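Long-range contacts in lovastatin nonaketide synthase, polyketide synthase component (Aspergillus terreus, PDB 7CPX), which builds the nonaketide backbone of lovastatin from malonyl-CoA as an iterative homodimeric polyketide synthase, working together with the partner protein lovC: residues P7-I11 with V192-R196; I270-G274 with T299-L305; D1471-F1477 with F1493-I1498; L1521-P1525 with D1566-G1570. The protein carries 2 engineered substitutions. Residue numbers count along the deposited sequence, not the author numbering.

Contact 1: residues P7-I11 with V192-R196; sequences PNEPI and VQQLR
Residues 8-11 run extended after a bend at P7, with phi/psi of -93/137 at N8 and -58/126 at E9, and become strand 11-19 at I11; residues 192-196 form the last turn of helix 183-196, where R196 N donates to V192 O at 2.8 Å. CA atoms are nearest at I11-V192 (6.1 Å) and E9-R196 (6.4 Å), so loop and helix run in opposite senses. I11 points toward the helix, and its m,m rotamer sets I11 CG1 3.4 Å from V192 CG1 and I11 CD1 3.3 Å from L195 CB; branched and apolar, it suits this buried place. The ketosynthase has the layered alpha-beta-alpha-beta-alpha thiolase fold, where this helix probably belongs to the layer buried between the sheets: V192 also touches strand 268-277, and L195 strand 247-255. R196, m at chi1 and then extended, reaches back along the loop. R196 NE donates to E9 O at 3.1 Å and 165°, with the carbonyl near the guanidinium plane, while N8 CB lies over one face, 3.4 Å from R196 CZ. The length of arginine suits this place, because it reaches E9 O and, through NH2, a salt bridge with E272. The E9 carboxylate turns to S257.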
# COMPACT_ATOMS: atom_id res chain seq x y z
N PRO A 7 -26.40 40.00 43.75
CA PRO A 7 -27.67 39.88 43.01
C PRO A 7 -27.99 38.44 42.63
O PRO A 7 -29.05 37.92 42.99
CB PRO A 7 -27.43 40.74 41.76
CG PRO A 7 -26.36 41.70 42.16
CD PRO A 7 -25.48 40.96 43.11
N ASN A 8 -27.08 37.80 41.91
CA ASN A 8 -27.18 36.38 41.63
C ASN A 8 -26.40 35.61 42.69
O ASN A 8 -25.29 36.01 43.07
CB ASN A 8 -26.65 36.06 40.24
CG ASN A 8 -27.45 36.71 39.14
OD1 ASN A 8 -26.94 37.52 38.37
ND2 ASN A 8 -28.73 36.36 39.05
N GLU A 9 -26.98 34.52 43.17
CA GLU A 9 -26.37 33.79 44.27
C GLU A 9 -24.96 33.37 43.88
O GLU A 9 -24.78 32.71 42.84
CB GLU A 9 -27.21 32.58 44.64
CG GLU A 9 -26.65 31.80 45.82
CD GLU A 9 -27.68 30.88 46.45
OE1 GLU A 9 -28.80 30.77 45.90
OE2 GLU A 9 -27.38 30.27 47.50
N PRO A 10 -23.94 33.71 44.67
CA PRO A 10 -22.57 33.39 44.27
C PRO A 10 -22.27 31.90 44.34
O PRO A 10 -22.26 31.31 45.43
CB PRO A 10 -21.72 34.18 45.28
CG PRO A 10 -22.58 34.26 46.48
CD PRO A 10 -23.98 34.39 45.98
N ILE A 11 -22.02 31.29 43.19
CA ILE A 11 -21.61 29.90 43.19
C ILE A 11 -20.27 29.79 43.90
O ILE A 11 -19.56 30.79 44.10
CB ILE A 11 -21.53 29.36 41.75
CG1 ILE A 11 -22.89 29.54 41.06
CG2 ILE A 11 -21.13 27.91 41.74
CD1 ILE A 11 -24.06 28.94 41.82
N VAL A 192 -23.02 27.15 36.71
CA VAL A 192 -23.45 28.22 37.59
C VAL A 192 -24.95 28.45 37.43
O VAL A 192 -25.71 28.46 38.40
CB VAL A 192 -22.65 29.51 37.30
CG1 VAL A 192 -23.35 30.72 37.89
CG2 VAL A 192 -21.24 29.38 37.85
N GLN A 193 -25.40 28.57 36.18
CA GLN A 193 -26.82 28.74 35.93
C GLN A 193 -27.60 27.57 36.51
O GLN A 193 -28.59 27.75 37.23
CB GLN A 193 -27.08 28.89 34.43
CG GLN A 193 -26.39 30.08 33.80
CD GLN A 193 -26.87 31.41 34.36
OE1 GLN A 193 -26.07 32.25 34.76
NE2 GLN A 193 -28.19 31.60 34.39
N GLN A 194 -27.12 26.35 36.25
CA GLN A 194 -27.81 25.17 36.76
C GLN A 194 -27.85 25.18 38.28
O GLN A 194 -28.78 24.64 38.89
CB GLN A 194 -27.14 23.90 36.26
CG GLN A 194 -27.80 22.61 36.72
CD GLN A 194 -29.24 22.51 36.28
OE1 GLN A 194 -29.68 23.20 35.36
NE2 GLN A 194 -30.00 21.65 36.95
N LEU A 195 -26.85 25.80 38.92
CA LEU A 195 -26.84 25.88 40.37
C LEU A 195 -27.73 27.01 40.87
O LEU A 195 -28.24 26.94 41.99
CB LEU A 195 -25.42 26.06 40.87
CG LEU A 195 -24.51 24.86 40.64
CD1 LEU A 195 -23.07 25.22 40.91
CD2 LEU A 195 -24.93 23.69 41.51
N ARG A 196 -27.92 28.05 40.07
CA ARG A 196 -28.75 29.17 40.49
C ARG A 196 -30.24 28.90 40.30
O ARG A 196 -31.06 29.63 40.86
CB ARG A 196 -28.35 30.43 39.72
CG ARG A 196 -27.02 31.00 40.18
CD ARG A 196 -26.50 32.06 39.23
NE ARG A 196 -25.35 32.76 39.80
CZ ARG A 196 -24.60 33.63 39.14
NH1 ARG A 196 -24.83 33.91 37.86
NH2 ARG A 196 -23.60 34.24 39.77

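Contact 2: residues I270-G274 with T299-L305; sequences IRETG and TYAQAGL
A strand packs here against the C-terminal end of a helix, within the thiolase-fold ketosynthase: residues 270-274 lie in strand 268-277, with helix 289-302, which residues 299-305 carry into the following loop, on one side; I270 and T273 touch helix 183-196 on the other. CA atoms are nearest at G274-T299 (4.9 Å) and E272-A303 (5.4 Å). R271, with phi/psi of -69/-41, and E272 both face I444 of the neighbouring strand, a classic beta bulge that lets two successive side chains point toward the helix. A303 and G274 are small enough for the close approach: E272 CB meets A303 CB at 3.6 Å, and a CB on G274 would clash with T299 OG1. The helix closes in a Schellman motif at G304 (phi 78°), a conformation suited to glycine. Q302 NE2 donates to E272 OE2 at a very short 2.4 Å. Fully extended, R271 places L305 CD2 over one guanidinium face, 3.3 Å from NH1, and donates to A303 O from NE at 2.8 Å and from NH2 at 2.7 Å.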
# COMPACT_ATOMS: atom_id res chain seq x y z
N ILE A 270 -17.21 31.74 42.87
CA ILE A 270 -17.52 32.24 41.54
C ILE A 270 -18.73 33.16 41.69
O ILE A 270 -19.87 32.71 41.75
CB ILE A 270 -17.78 31.11 40.54
CG1 ILE A 270 -16.58 30.17 40.49
CG2 ILE A 270 -18.07 31.68 39.17
CD1 ILE A 270 -16.77 28.99 39.58
N ARG A 271 -18.46 34.47 41.79
CA ARG A 271 -19.54 35.43 41.99
C ARG A 271 -20.42 35.54 40.76
O ARG A 271 -21.65 35.61 40.87
CB ARG A 271 -18.94 36.79 42.34
CG ARG A 271 -19.95 37.91 42.49
CD ARG A 271 -19.31 39.12 43.14
NE ARG A 271 -20.25 40.21 43.33
CZ ARG A 271 -20.05 41.24 44.14
NH1 ARG A 271 -18.95 41.33 44.88
NH2 ARG A 271 -20.97 42.20 44.22
N GLU A 272 -19.82 35.54 39.57
CA GLU A 272 -20.57 35.66 38.34
C GLU A 272 -19.73 35.10 37.20
O GLU A 272 -18.50 35.17 37.23
CB GLU A 272 -20.95 37.12 38.05
CG GLU A 272 -21.85 37.31 36.85
CD GLU A 272 -23.22 36.68 37.03
OE1 GLU A 272 -23.54 36.28 38.17
OE2 GLU A 272 -23.97 36.59 36.04
N THR A 273 -20.41 34.55 36.20
CA THR A 273 -19.75 33.96 35.04
C THR A 273 -20.59 34.29 33.81
O THR A 273 -21.55 33.58 33.50
CB THR A 273 -19.57 32.46 35.20
OG1 THR A 273 -18.94 32.18 36.45
CG2 THR A 273 -18.70 31.91 34.08
N GLY A 274 -20.22 35.36 33.12
CA GLY A 274 -20.89 35.73 31.89
C GLY A 274 -20.24 35.09 30.68
O GLY A 274 -19.05 34.78 30.68
N THR A 299 -20.65 41.07 32.85
CA THR A 299 -20.43 40.13 33.95
C THR A 299 -20.31 40.88 35.27
O THR A 299 -20.88 40.46 36.28
CB THR A 299 -19.18 39.30 33.69
OG1 THR A 299 -19.25 38.73 32.37
CG2 THR A 299 -19.07 38.18 34.71
N TYR A 300 -19.57 41.98 35.28
CA TYR A 300 -19.44 42.76 36.51
C TYR A 300 -20.76 43.39 36.91
O TYR A 300 -21.09 43.45 38.10
CB TYR A 300 -18.35 43.82 36.35
CG TYR A 300 -16.96 43.31 36.65
CD1 TYR A 300 -16.22 42.65 35.69
CD2 TYR A 300 -16.40 43.47 37.91
CE1 TYR A 300 -14.96 42.17 35.96
CE2 TYR A 300 -15.14 43.00 38.19
CZ TYR A 300 -14.42 42.35 37.21
OH TYR A 300 -13.16 41.87 37.47
N ALA A 301 -21.54 43.86 35.93
CA ALA A 301 -22.85 44.42 36.24
C ALA A 301 -23.77 43.36 36.84
O ALA A 301 -24.49 43.63 37.81
CB ALA A 301 -23.47 45.02 34.99
N GLN A 302 -23.76 42.16 36.27
CA GLN A 302 -24.57 41.07 36.81
C GLN A 302 -24.14 40.72 38.22
O GLN A 302 -24.97 40.40 39.08
CB GLN A 302 -24.48 39.85 35.89
CG GLN A 302 -25.10 40.06 34.52
CD GLN A 302 -24.68 39.02 33.51
OE1 GLN A 302 -24.76 39.25 32.30
NE2 GLN A 302 -24.24 37.86 33.98
N ALA A 303 -22.83 40.77 38.49
CA ALA A 303 -22.31 40.51 39.82
C ALA A 303 -22.64 41.63 40.80
O ALA A 303 -22.37 41.47 42.00
CB ALA A 303 -20.80 40.31 39.77
N GLY A 304 -23.19 42.74 40.33
CA GLY A 304 -23.37 43.90 41.18
C GLY A 304 -22.11 44.69 41.41
O GLY A 304 -22.01 45.42 42.40
N LEU A 305 -21.13 44.56 40.51
CA LEU A 305 -19.83 45.20 40.65
C LEU A 305 -19.71 46.34 39.65
O LEU A 305 -19.98 46.15 38.46
CB LEU A 305 -18.71 44.19 40.43
CG LEU A 305 -18.57 43.11 41.51
CD1 LEU A 305 -17.55 42.07 41.09
CD2 LEU A 305 -18.17 43.74 42.83

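Contact 3: residues D1471-F1477 with F1493-I1498; sequences DISTGFF and FEPLDI
Residues 1471-1477 turn out of a loop into helix 1475-1483, while residues 1494-1497 continue from strand 1491-1493 as an extended chain that bends at I1498. The CA atoms are nearest at I1472-D1497 (4.8 Å), D1471-P1495 (5.2 Å) and F1477-F1493 (6.5 Å). The main bump is the F1477 ring (chi1 m, chi2 near 3°), which sits in the notch formed by F1493 CB, the E1494-P1495 peptide and P1495 CD. Its edge meets the peptide, F1477 CZ lying 3.3 Å from both E1494 C and P1495 N, and F1477 CE2 is 3.6 Å from P1495 CD. F1493 CB, 3.8 Å from F1477 CD2, makes an off-centre CH-pi contact, so a flat aromatic suits the notch. P1495 CG lies against T1474 CG2 at 3.4 Å, and I1472 CD1 comes within 4.3 Å of I1498 CG1. In the middle L1496 N donates to D1471 O at 3.2 Å, and I1472 CA lies 3.3 Å from L1496 O in a CA-H...O contact. D1471 OD1 accepts from S1473 N at 3.1 Å in an Asx turn, and S1473 OG caps the helix weakly from G1475 N at 3.4 Å. Strand 1464-1469, helix 1475-1483 and parallel edge strand 1491-1493 form a beta-alpha-beta crossover of the Rossmann-like fold; D1471 touches the probable GxGxxG turn, consistent with the acidic residue that usually holds the SAM ribose in class I methyltransferases, though no SAM is bound here.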
# COMPACT_ATOMS: atom_id res chain seq x y z
N ASP A 1471 -16.23 31.39 -55.60
CA ASP A 1471 -17.27 31.01 -56.55
C ASP A 1471 -18.45 31.94 -56.33
O ASP A 1471 -18.56 32.59 -55.29
CB ASP A 1471 -17.69 29.55 -56.40
CG ASP A 1471 -18.63 29.08 -57.49
OD1 ASP A 1471 -19.54 29.85 -57.87
OD2 ASP A 1471 -18.47 27.95 -57.99
N ILE A 1472 -19.33 32.00 -57.33
CA ILE A 1472 -20.50 32.87 -57.23
C ILE A 1472 -21.39 32.45 -56.07
O ILE A 1472 -22.15 33.28 -55.55
CB ILE A 1472 -21.29 32.86 -58.56
CG1 ILE A 1472 -20.40 33.34 -59.71
CG2 ILE A 1472 -22.52 33.74 -58.45
CD1 ILE A 1472 -19.80 32.22 -60.55
N SER A 1473 -21.30 31.20 -55.64
CA SER A 1473 -22.09 30.69 -54.52
C SER A 1473 -21.15 30.15 -53.44
O SER A 1473 -20.16 29.48 -53.74
CB SER A 1473 -23.04 29.58 -54.98
OG SER A 1473 -23.80 29.08 -53.89
N THR A 1474 -21.48 30.45 -52.18
CA THR A 1474 -20.68 30.00 -51.05
C THR A 1474 -20.91 28.53 -50.70
O THR A 1474 -20.16 27.99 -49.88
CB THR A 1474 -20.99 30.85 -49.82
OG1 THR A 1474 -22.39 30.79 -49.52
CG2 THR A 1474 -20.58 32.29 -50.04
N GLY A 1475 -21.90 27.88 -51.31
CA GLY A 1475 -22.24 26.52 -50.91
C GLY A 1475 -21.08 25.56 -51.04
O GLY A 1475 -20.95 24.62 -50.24
N PHE A 1476 -20.21 25.77 -52.02
CA PHE A 1476 -19.08 24.87 -52.23
C PHE A 1476 -17.97 25.07 -51.21
O PHE A 1476 -17.15 24.17 -51.03
CB PHE A 1476 -18.50 25.07 -53.64
CG PHE A 1476 -19.54 25.06 -54.73
CD1 PHE A 1476 -19.95 23.87 -55.31
CD2 PHE A 1476 -20.10 26.25 -55.17
CE1 PHE A 1476 -20.90 23.86 -56.31
CE2 PHE A 1476 -21.05 26.25 -56.18
CZ PHE A 1476 -21.45 25.05 -56.74
N PHE A 1477 -17.94 26.22 -50.53
CA PHE A 1477 -16.80 26.54 -49.68
C PHE A 1477 -16.56 25.46 -48.64
O PHE A 1477 -15.41 25.04 -48.42
CB PHE A 1477 -17.01 27.89 -49.00
CG PHE A 1477 -16.91 29.08 -49.93
CD1 PHE A 1477 -16.70 28.90 -51.29
CD2 PHE A 1477 -17.01 30.36 -49.44
CE1 PHE A 1477 -16.61 29.98 -52.14
CE2 PHE A 1477 -16.92 31.45 -50.28
CZ PHE A 1477 -16.72 31.26 -51.63
N PHE A 1493 -11.44 31.71 -48.00
CA PHE A 1493 -12.65 31.49 -48.79
C PHE A 1493 -13.49 32.76 -48.79
O PHE A 1493 -13.81 33.30 -47.73
CB PHE A 1493 -13.44 30.31 -48.24
CG PHE A 1493 -12.62 29.07 -48.04
CD1 PHE A 1493 -11.93 28.87 -46.86
CD2 PHE A 1493 -12.54 28.11 -49.03
CE1 PHE A 1493 -11.17 27.73 -46.67
CE2 PHE A 1493 -11.78 26.97 -48.85
CZ PHE A 1493 -11.10 26.78 -47.67
N GLU A 1494 -13.84 33.24 -49.99
CA GLU A 1494 -14.67 34.41 -50.15
C GLU A 1494 -15.45 34.27 -51.45
O GLU A 1494 -14.86 33.86 -52.47
CB GLU A 1494 -13.85 35.70 -50.18
CG GLU A 1494 -13.04 35.95 -48.92
CD GLU A 1494 -12.32 37.29 -48.95
OE1 GLU A 1494 -12.52 38.05 -49.92
OE2 GLU A 1494 -11.56 37.58 -48.00
N PRO A 1495 -16.74 34.60 -51.47
CA PRO A 1495 -17.51 34.52 -52.71
C PRO A 1495 -17.37 35.77 -53.56
O PRO A 1495 -17.24 36.89 -53.06
CB PRO A 1495 -18.95 34.36 -52.21
CG PRO A 1495 -18.96 35.15 -50.95
CD PRO A 1495 -17.59 35.00 -50.33
N LEU A 1496 -17.40 35.56 -54.87
CA LEU A 1496 -17.33 36.66 -55.83
C LEU A 1496 -18.33 36.42 -56.95
O LEU A 1496 -18.37 35.34 -57.53
CB LEU A 1496 -15.92 36.80 -56.42
CG LEU A 1496 -15.68 38.01 -57.32
CD1 LEU A 1496 -15.63 39.29 -56.51
CD2 LEU A 1496 -14.40 37.83 -58.12
N ASP A 1497 -19.12 37.45 -57.24
CA ASP A 1497 -19.98 37.45 -58.42
C ASP A 1497 -19.23 38.20 -59.52
O ASP A 1497 -19.12 39.43 -59.48
CB ASP A 1497 -21.33 38.10 -58.12
CG ASP A 1497 -22.28 38.03 -59.30
OD1 ASP A 1497 -21.92 37.44 -60.33
OD2 ASP A 1497 -23.40 38.58 -59.18
N ILE A 1498 -18.69 37.45 -60.49
CA ILE A 1498 -17.92 38.07 -61.56
C ILE A 1498 -18.77 39.10 -62.30
O ILE A 1498 -18.23 40.03 -62.90
CB ILE A 1498 -17.35 37.04 -62.56
CG1 ILE A 1498 -17.55 35.59 -62.10
CG2 ILE A 1498 -15.87 37.31 -62.79
CD1 ILE A 1498 -16.96 34.56 -63.03

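Contact 4: residues L1521-P1525 with D1566-G1570; sequences LHATP and DWWAG
Two irregular loops meet, residues 1521-1525 after strand 1512-1518 and residues 1566-1570 after helix 1554-1561, with CA atoms 4.7 Å apart at A1523-W1567 and 3.7 Å apart at P1525-G1570. No hydrogen bond joins them. Van der Waals contact does most of the work: A1523 CB lies 3.5 Å from D1566 OD1, P1525 CB 3.6 Å from G1570 N, and P1525 CD 4.2 Å from A1569 CB. Compact A1523 and G1570 allow the backbones this close, and G1570, at phi 144°, adopts angles where a CB would strike the preceding carbonyl. Among the rings, H1522 (chi1 p) and W1567 meet edge to edge, H1522 ND1 4.1 Å from W1567 CE3. H1522 O and W1567 O, 3.4 Å apart, are two acceptors that cannot bond; P1525 N and A1569 O, 3.5 Å apart, have no hydrogen to share. A1523 O accepts from R1499, which also makes a weak, long ion pair with D1566 and so bridges both loops. The contact packs the loop at the C-terminal end of a parallel strand of the Rossmann-like methyltransferase fold on the loop after helix 1554-1561.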
# COMPACT_ATOMS: atom_id res chain seq x y z
N LEU A 1521 -16.37 32.13 -66.94
CA LEU A 1521 -16.64 33.35 -67.68
C LEU A 1521 -17.78 33.18 -68.68
O LEU A 1521 -18.39 34.17 -69.08
CB LEU A 1521 -15.38 33.82 -68.40
CG LEU A 1521 -14.16 34.08 -67.52
CD1 LEU A 1521 -13.00 34.63 -68.35
CD2 LEU A 1521 -14.50 35.04 -66.38
N HIS A 1522 -18.07 31.94 -69.09
CA HIS A 1522 -19.20 31.68 -69.96
C HIS A 1522 -20.52 31.67 -69.21
O HIS A 1522 -21.58 31.68 -69.85
CB HIS A 1522 -19.03 30.34 -70.69
CG HIS A 1522 -19.19 29.15 -69.80
ND1 HIS A 1522 -19.89 28.03 -70.17
CD2 HIS A 1522 -18.73 28.90 -68.54
CE1 HIS A 1522 -19.87 27.14 -69.20
NE2 HIS A 1522 -19.17 27.65 -68.19
N ALA A 1523 -20.49 31.66 -67.88
CA ALA A 1523 -21.68 31.68 -67.05
C ALA A 1523 -22.14 33.10 -66.72
O ALA A 1523 -23.05 33.27 -65.91
CB ALA A 1523 -21.44 30.90 -65.76
N THR A 1524 -21.53 34.11 -67.34
CA THR A 1524 -21.86 35.50 -67.09
C THR A 1524 -22.05 36.20 -68.43
O THR A 1524 -21.17 36.13 -69.30
CB THR A 1524 -20.78 36.21 -66.27
OG1 THR A 1524 -20.92 37.63 -66.40
CG2 THR A 1524 -19.39 35.80 -66.76
N PRO A 1525 -23.18 36.89 -68.64
CA PRO A 1525 -23.35 37.67 -69.88
C PRO A 1525 -22.56 38.97 -69.88
O PRO A 1525 -22.61 39.70 -70.88
CB PRO A 1525 -24.86 37.94 -69.92
CG PRO A 1525 -25.27 37.95 -68.49
CD PRO A 1525 -24.39 36.95 -67.80
N ASP A 1566 -27.34 28.96 -66.88
CA ASP A 1566 -26.72 30.25 -67.14
C ASP A 1566 -25.62 30.20 -68.18
O ASP A 1566 -25.00 31.24 -68.44
CB ASP A 1566 -26.17 30.85 -65.83
CG ASP A 1566 -25.03 30.03 -65.24
OD1 ASP A 1566 -24.47 29.17 -65.95
OD2 ASP A 1566 -24.70 30.25 -64.05
N TRP A 1567 -25.35 29.05 -68.78
CA TRP A 1567 -24.35 29.00 -69.85
C TRP A 1567 -24.85 29.73 -71.09
O TRP A 1567 -24.04 30.30 -71.83
CB TRP A 1567 -24.00 27.55 -70.18
CG TRP A 1567 -24.60 27.05 -71.46
CD1 TRP A 1567 -25.91 26.74 -71.69
CD2 TRP A 1567 -23.91 26.79 -72.69
NE1 TRP A 1567 -26.08 26.32 -72.98
CE2 TRP A 1567 -24.86 26.34 -73.62
CE3 TRP A 1567 -22.57 26.91 -73.09
CZ2 TRP A 1567 -24.52 25.99 -74.92
CZ3 TRP A 1567 -22.24 26.56 -74.38
CH2 TRP A 1567 -23.21 26.11 -75.29
N TRP A 1568 -26.16 29.72 -71.33
CA TRP A 1568 -26.72 30.49 -72.43
C TRP A 1568 -26.93 31.95 -72.07
O TRP A 1568 -27.20 32.76 -72.97
CB TRP A 1568 -28.05 29.88 -72.90
CG TRP A 1568 -28.39 30.26 -74.30
CD1 TRP A 1568 -29.24 31.24 -74.70
CD2 TRP A 1568 -27.86 29.67 -75.50
NE1 TRP A 1568 -29.29 31.30 -76.08
CE2 TRP A 1568 -28.45 30.34 -76.59
CE3 TRP A 1568 -26.96 28.64 -75.75
CZ2 TRP A 1568 -28.16 30.02 -77.91
CZ3 TRP A 1568 -26.67 28.32 -77.07
CH2 TRP A 1568 -27.27 29.00 -78.13
N ALA A 1569 -26.82 32.30 -70.80
CA ALA A 1569 -26.82 33.70 -70.39
C ALA A 1569 -25.53 34.33 -70.90
O ALA A 1569 -24.45 34.12 -70.34
CB ALA A 1569 -26.94 33.83 -68.87
N GLY A 1570 -25.64 35.12 -71.97
CA GLY A 1570 -24.48 35.60 -72.68
C GLY A 1570 -24.74 35.67 -74.17
O GLY A 1570 -23.95 36.26 -74.92

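The contacts fall into two pairs in different domains. Contacts 1 and 2, with centres 10 Å apart, share the ketosynthase: R196 NH2 of contact 1 forms a salt bridge with E272 OE1 of contact 2 at 2.6 Å. E272 thus takes part in both contacts; P7 CD also lies 3.3 Å from A303 O. Contacts 3 and 4, with centres 16 Å apart, lie in the methyltransferase part and touch where I1498 CD1 packs on L1521 CD2 at 4.2 Å. Between the pairs the gap is wide, with contacts 2 and 3 about 78 Å apart at their nearest atoms. None of the four touches the probable catalytic C181, H320 and H367 of the ketosynthase, although D1471 touches the probable GxGxxG turn of the methyltransferase.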